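Local atomic coordinates of structure-specific endonuclease subunit SLX4 (Thielavia terrestris, PDB entry 6SEI), a protein that probably acts as the regulatory subunit of the SLX1-SLX4 structure-specific endonuclease, which cuts branched DNA formed during repair and recombination. Residues B[22-26]-B[64-70]; B[56-61]-B[73-79]. All coordinates share one frame. Residue numbers count along the deposited sequence, not the author numbering.

Interaction 1 (B[22-26]-B[64-70]). With CA (calcium ion), chain H.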
loop_
_atom_site.group_PDB
_atom_site.type_symbol
_atom_site.label_atom_id
_atom_site.label_comp_id
_atom_site.label_asym_id
_atom_site.label_seq_id
_atom_site.Cartn_x
_atom_site.Cartn_y
_atom_site.Cartn_z
ATOM N N TYR B 22 9.615 33.715 -28.561
ATOM C CA TYR B 22 9.244 34.752 -29.519
ATOM C C TYR B 22 7.787 35.163 -29.353
ATOM O O TYR B 22 7.452 36.344 -29.491
ATOM C CB TYR B 22 9.497 34.270 -30.946
ATOM C CG TYR B 22 10.935 34.378 -31.400
ATOM C CD1 TYR B 22 11.568 35.611 -31.482
ATOM C CD2 TYR B 22 11.653 33.247 -31.758
ATOM C CE1 TYR B 22 12.882 35.711 -31.901
ATOM C CE2 TYR B 22 12.966 33.336 -32.178
ATOM C CZ TYR B 22 13.576 34.568 -32.249
ATOM O OH TYR B 22 14.884 34.655 -32.667
ATOM N N ILE B 23 6.902 34.203 -29.072
ATOM C CA ILE B 23 5.500 34.539 -28.849
ATOM C C ILE B 23 5.346 35.345 -27.567
ATOM O O ILE B 23 4.620 36.347 -27.528
ATOM C CB ILE B 23 4.634 33.266 -28.816
ATOM C CG1 ILE B 23 4.789 32.468 -30.108
ATOM C CG2 ILE B 23 3.174 33.622 -28.588
ATOM C CD1 ILE B 23 4.159 31.102 -30.039
ATOM N N THR B 24 6.020 34.918 -26.497
ATOM C CA THR B 24 5.960 35.650 -25.237
ATOM C C THR B 24 6.399 37.094 -25.427
ATOM O O THR B 24 5.670 38.027 -25.075
ATOM C CB THR B 24 6.827 34.953 -24.187
ATOM O OG1 THR B 24 6.448 33.574 -24.103
ATOM C CG2 THR B 24 6.653 35.607 -22.821
ATOM N N GLN B 25 7.583 37.298 -26.011
ATOM C CA GLN B 25 8.083 38.655 -26.203
ATOM C C GLN B 25 7.149 39.469 -27.089
ATOM O O GLN B 25 6.936 40.662 -26.843
ATOM C CB GLN B 25 9.491 38.617 -26.791
ATOM C CG GLN B 25 10.384 39.748 -26.313
ATOM C CD GLN B 25 11.018 39.465 -24.955
ATOM O OE1 GLN B 25 10.323 39.304 -23.945
ATOM N NE2 GLN B 25 12.347 39.401 -24.926
ATOM N N ALA B 26 6.567 38.841 -28.112
ATOM C CA ALA B 26 5.634 39.553 -28.981
ATOM C C ALA B 26 4.434 40.065 -28.193
ATOM O O ALA B 26 4.063 41.241 -28.294
ATOM C CB ALA B 26 5.187 38.644 -30.128
ATOM N N GLN B 64 3.759 40.858 -35.756
ATOM C CA GLN B 64 4.256 40.825 -34.384
ATOM C C GLN B 64 5.499 39.954 -34.258
ATOM O O GLN B 64 6.507 40.373 -33.676
ATOM C CB GLN B 64 3.157 40.332 -33.449
ATOM C CG GLN B 64 2.445 41.437 -32.718
ATOM C CD GLN B 64 2.172 42.646 -33.588
ATOM O OE1 GLN B 64 2.800 43.697 -33.432
ATOM N NE2 GLN B 64 1.227 42.506 -34.514
ATOM N N LEU B 65 5.440 38.723 -34.775
ATOM C CA LEU B 65 6.607 37.849 -34.725
ATOM C C LEU B 65 7.773 38.460 -35.488
ATOM O O LEU B 65 8.923 38.396 -35.037
ATOM C CB LEU B 65 6.255 36.471 -35.288
ATOM C CG LEU B 65 5.181 35.690 -34.530
ATOM C CD1 LEU B 65 4.727 34.476 -35.322
ATOM C CD2 LEU B 65 5.693 35.278 -33.159
ATOM N N ASP B 66 7.488 39.062 -36.645
ATOM C CA ASP B 66 8.519 39.763 -37.404
ATOM C C ASP B 66 9.103 40.915 -36.597
ATOM O O ASP B 66 10.302 41.203 -36.687
ATOM C CB ASP B 66 7.925 40.271 -38.719
ATOM C CG ASP B 66 8.982 40.679 -39.723
ATOM O OD1 ASP B 66 10.147 40.250 -39.578
ATOM O OD2 ASP B 66 8.641 41.433 -40.659
ATOM N N ARG B 67 8.268 41.583 -35.802
ATOM C CA ARG B 67 8.736 42.698 -34.986
ATOM C C ARG B 67 9.794 42.246 -33.987
ATOM O O ARG B 67 10.839 42.889 -33.837
ATOM C CB ARG B 67 7.550 43.337 -34.262
ATOM C CG ARG B 67 7.830 44.699 -33.674
ATOM C CD ARG B 67 6.676 45.147 -32.801
ATOM N NE ARG B 67 6.731 44.563 -31.462
ATOM C CZ ARG B 67 5.785 43.784 -30.946
ATOM N NH1 ARG B 67 4.706 43.486 -31.659
ATOM N NH2 ARG B 67 5.918 43.301 -29.718
ATOM N N VAL B 68 9.543 41.131 -33.302
ATOM C CA VAL B 68 10.435 40.646 -32.257
ATOM C C VAL B 68 11.449 39.667 -32.836
ATOM O O VAL B 68 12.045 38.868 -32.104
ATOM C CB VAL B 68 9.637 40.003 -31.108
ATOM C CG1 VAL B 68 8.724 41.035 -30.459
ATOM C CG2 VAL B 68 8.833 38.816 -31.610
ATOM N N GLY B 69 11.648 39.713 -34.150
ATOM C CA GLY B 69 12.760 39.020 -34.771
ATOM C C GLY B 69 12.525 37.583 -35.176
ATOM O O GLY B 69 13.493 36.818 -35.258
ATOM N N TYR B 70 11.285 37.188 -35.448
ATOM C CA TYR B 70 10.976 35.827 -35.878
ATOM C C TYR B 70 10.301 35.885 -37.245
ATOM O O TYR B 70 9.126 36.249 -37.354
ATOM C CB TYR B 70 10.099 35.107 -34.857
ATOM C CG TYR B 70 9.693 33.715 -35.288
ATOM C CD1 TYR B 70 10.630 32.694 -35.381
ATOM C CD2 TYR B 70 8.375 33.425 -35.611
ATOM C CE1 TYR B 70 10.263 31.423 -35.778
ATOM C CE2 TYR B 70 7.999 32.159 -36.010
ATOM C CZ TYR B 70 8.944 31.160 -36.094
ATOM O OH TYR B 70 8.567 29.896 -36.492
HETATM CA CA CA H . 12.487 39.799 -40.586
HETATM O O HOH W 1 10.869 40.409 -42.167
#
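A Schellman motif ends the helix that contains Gln-64 to Arg-67, and this helix terminus is what docks on the helical turn 22-26. Gly-69, with phi/psi of 88/26°, is the C' residue: Tyr-70 N bonds Leu-65 O at 2.7 Å, and Gly-69 N reaches Asp-66 O in a weak bond of 3.2 Å. At these angles a CB on residue 69 would jam against the preceding carbonyl oxygen. The reversal brings Tyr-70 back to Tyr-22, whose ring face receives CB of Tyr-70 in a CH-pi contact, 3.8 Å from the ring centroid and 18° off its normal. The two rings barely overlap, with centroids 5.3 Å apart and planes at 30°. At the ring edge, Tyr-22 CE1 lies 3.3 Å from Val-68 O. One turn further on, Ala-26 CB packs against Val-68 CG2 (3.9 Å); its small side chain is consistent with the close backbone approach, 5.7 Å between the CA atoms of Ala-26 and Gln-64. Arg-67 NH2 donates to Ala-26 O, a nearly linear bond (3.1 Å, 167°), and also bonds the hydroxyl of Thr-29, so the guanidinium clasps the last turn of helix 12-29. Ile-23, though its CA-to-CB bond points away, still brings CG1 within 4.2 Å of Leu-65 CD2. Asp-66 takes no part in this interface: its OD1 binds a calcium ion at 2.6 Å, with Asp-71 and a water. This Schellman-capped helix end against helix 12-29 belongs to SLX4's small C-terminal helical domain, related to helix-turn-helix domains.

Interaction 2 (B[56-61]-B[73-79])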
loop_
_atom_site.group_PDB
_atom_site.type_symbol
_atom_site.label_atom_id
_atom_site.label_comp_id
_atom_site.label_asym_id
_atom_site.label_seq_id
_atom_site.Cartn_x
_atom_site.Cartn_y
_atom_site.Cartn_z
ATOM N N LEU B 56 -5.728 35.639 -31.645
ATOM C CA LEU B 56 -4.335 35.866 -31.273
ATOM C C LEU B 56 -3.391 35.299 -32.325
ATOM O O LEU B 56 -2.345 35.894 -32.615
ATOM C CB LEU B 56 -4.042 35.254 -29.903
ATOM C CG LEU B 56 -2.585 35.377 -29.445
ATOM C CD1 LEU B 56 -2.226 36.831 -29.172
ATOM C CD2 LEU B 56 -2.308 34.510 -28.227
ATOM N N THR B 57 -3.746 34.147 -32.905
ATOM C CA THR B 57 -2.937 33.557 -33.967
ATOM C C THR B 57 -2.760 34.530 -35.124
ATOM O O THR B 57 -1.639 34.759 -35.595
ATOM C CB THR B 57 -3.580 32.257 -34.452
ATOM O OG1 THR B 57 -3.933 31.450 -33.325
ATOM C CG2 THR B 57 -2.626 31.484 -35.350
ATOM N N ALA B 58 -3.863 35.114 -35.598
ATOM C CA ALA B 58 -3.783 36.062 -36.704
ATOM C C ALA B 58 -2.976 37.296 -36.318
ATOM O O ALA B 58 -2.227 37.838 -37.140
ATOM C CB ALA B 58 -5.188 36.461 -37.152
ATOM N N TRP B 59 -3.107 37.743 -35.067
ATOM C CA TRP B 59 -2.409 38.947 -34.624
ATOM C C TRP B 59 -0.898 38.746 -34.609
ATOM O O TRP B 59 -0.142 39.661 -34.954
ATOM C CB TRP B 59 -2.911 39.355 -33.240
ATOM C CG TRP B 59 -2.287 40.602 -32.700
ATOM C CD1 TRP B 59 -2.598 41.886 -33.037
ATOM C CD2 TRP B 59 -1.253 40.686 -31.710
ATOM N NE1 TRP B 59 -1.818 42.767 -32.323
ATOM C CE2 TRP B 59 -0.984 42.055 -31.503
ATOM C CE3 TRP B 59 -0.526 39.739 -30.982
ATOM C CZ2 TRP B 59 -0.022 42.499 -30.598
ATOM C CZ3 TRP B 59 0.432 40.183 -30.084
ATOM C CH2 TRP B 59 0.671 41.551 -29.896
ATOM N N LEU B 60 -0.440 37.557 -34.210
ATOM C CA LEU B 60 0.994 37.296 -34.152
ATOM C C LEU B 60 1.615 37.244 -35.543
ATOM O O LEU B 60 2.769 37.651 -35.722
ATOM C CB LEU B 60 1.260 35.990 -33.405
ATOM C CG LEU B 60 0.933 35.957 -31.910
ATOM C CD1 LEU B 60 0.682 34.531 -31.449
ATOM C CD2 LEU B 60 2.050 36.590 -31.095
ATOM N N ASN B 61 0.875 36.755 -36.532
ATOM C CA ASN B 61 1.381 36.632 -37.891
ATOM C C ASN B 61 1.162 37.888 -38.723
ATOM O O ASN B 61 1.521 37.898 -39.905
ATOM C CB ASN B 61 0.730 35.433 -38.588
ATOM C CG ASN B 61 1.032 34.124 -37.893
ATOM O OD1 ASN B 61 2.157 33.890 -37.449
ATOM N ND2 ASN B 61 0.026 33.262 -37.791
ATOM N N GLU B 73 5.677 31.781 -39.834
ATOM C CA GLU B 73 4.275 31.832 -39.448
ATOM C C GLU B 73 4.013 30.882 -38.288
ATOM O O GLU B 73 4.617 29.808 -38.199
ATOM C CB GLU B 73 3.374 31.481 -40.634
ATOM C CG GLU B 73 3.311 32.569 -41.699
ATOM C CD GLU B 73 1.887 32.946 -42.063
ATOM O OE1 GLU B 73 1.114 32.041 -42.452
ATOM O OE2 GLU B 73 1.540 34.144 -41.951
ATOM N N VAL B 74 3.119 31.289 -37.398
ATOM C CA VAL B 74 2.740 30.491 -36.239
ATOM C C VAL B 74 1.418 29.799 -36.540
ATOM O O VAL B 74 0.534 30.371 -37.192
ATOM C CB VAL B 74 2.666 31.363 -34.964
ATOM C CG1 VAL B 74 1.335 32.100 -34.855
ATOM C CG2 VAL B 74 2.928 30.524 -33.722
ATOM N N ALA B 75 1.298 28.548 -36.105
ATOM C CA ALA B 75 0.067 27.808 -36.333
ATOM C C ALA B 75 -0.818 27.870 -35.098
ATOM O O ALA B 75 -0.305 27.872 -33.971
ATOM C CB ALA B 75 0.364 26.348 -36.673
ATOM N N PRO B 76 -2.142 27.931 -35.274
ATOM C CA PRO B 76 -3.024 28.093 -34.105
ATOM C C PRO B 76 -2.824 27.028 -33.042
ATOM O O PRO B 76 -2.976 27.323 -31.849
ATOM C CB PRO B 76 -4.437 28.040 -34.711
ATOM C CG PRO B 76 -4.261 27.539 -36.116
ATOM C CD PRO B 76 -2.890 27.940 -36.542
ATOM N N GLY B 77 -2.472 25.802 -33.434
ATOM C CA GLY B 77 -2.182 24.780 -32.445
ATOM C C GLY B 77 -0.925 25.078 -31.653
ATOM O O GLY B 77 -0.856 24.801 -30.452
ATOM N N ASP B 78 0.089 25.644 -32.313
ATOM C CA ASP B 78 1.283 26.080 -31.599
ATOM C C ASP B 78 0.950 27.193 -30.615
ATOM O O ASP B 78 1.456 27.211 -29.487
ATOM C CB ASP B 78 2.348 26.538 -32.594
ATOM C CG ASP B 78 3.065 25.376 -33.257
ATOM O OD1 ASP B 78 3.241 24.326 -32.599
ATOM O OD2 ASP B 78 3.451 25.515 -34.438
ATOM N N VAL B 79 0.092 28.132 -31.026
ATOM C CA VAL B 79 -0.392 29.164 -30.115
ATOM C C VAL B 79 -1.230 28.546 -29.005
ATOM O O VAL B 79 -1.236 29.039 -27.872
ATOM C CB VAL B 79 -1.176 30.232 -30.906
ATOM C CG1 VAL B 79 -1.775 31.273 -29.981
ATOM C CG2 VAL B 79 -0.273 30.891 -31.929
#
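Two successive helices of the small helical Slx4 domain, 53-67 and 76-85, meet here, together with the extended residues that lead into the second. Leu-56 starts the contact, its CD2 3.7 Å from Val-79 CG1; elsewhere its side chain rests on Trp-41 and Met-45 of helix 41-46. Thr-57 comes next; its CA-to-CB bond points toward residues 73-79, where Ala-75 holds the N-cap position. Its OG1, hydrogen-bonded to Leu-53 O within its own helix, is 3.6 Å from Pro-76 CA, and its CG2 is 4.0 Å from Val-74 CG1. The CA atoms of Thr-57 and Pro-76 are only 5.5 Å apart, evidence of close backbone approach. A turn later, Leu-60 sends CD1 to Val-79 CG2 (3.8 Å) and sets CB 4.2 Å from Val-74 CG1, extending a hydrophobic core to which Ile-23 and Ala-26 of helix 12-29 also contribute. Asn-61 closes the walk by using its carboxamide as a two-point clamp on the backbone of a single residue, Val-74, whose phi/psi of -100/141° is extended and presents both polar groups. Val-74 N donates to Asn-61 OD1 at 2.8 Å and 167°, while Asn-61 ND2 donates to Val-74 O at 3.0 Å and 157°.

How the interactions relate
From the N terminus, helix 12-29 supplies residues 22-26, and the chain then runs through helix 41-46 into helix 53-67. There residues 56-61 open interaction 2 before 64-70 close the longer loop of interaction 1, with 37 residues between its segments; 73-79 then close the shorter loop of interaction 2, with 11 between. The segments alternate, so the two contacts cross. Helix 53-67 serves both and thus ties helix 12-29 to helix 76-85. The centres lie 11 Å apart, and direct contacts bridge them: Leu-65 CD1 is 3.8 Å from Val-74 CB, and Ala-26 O is 3.8 Å from Trp-59 CH2.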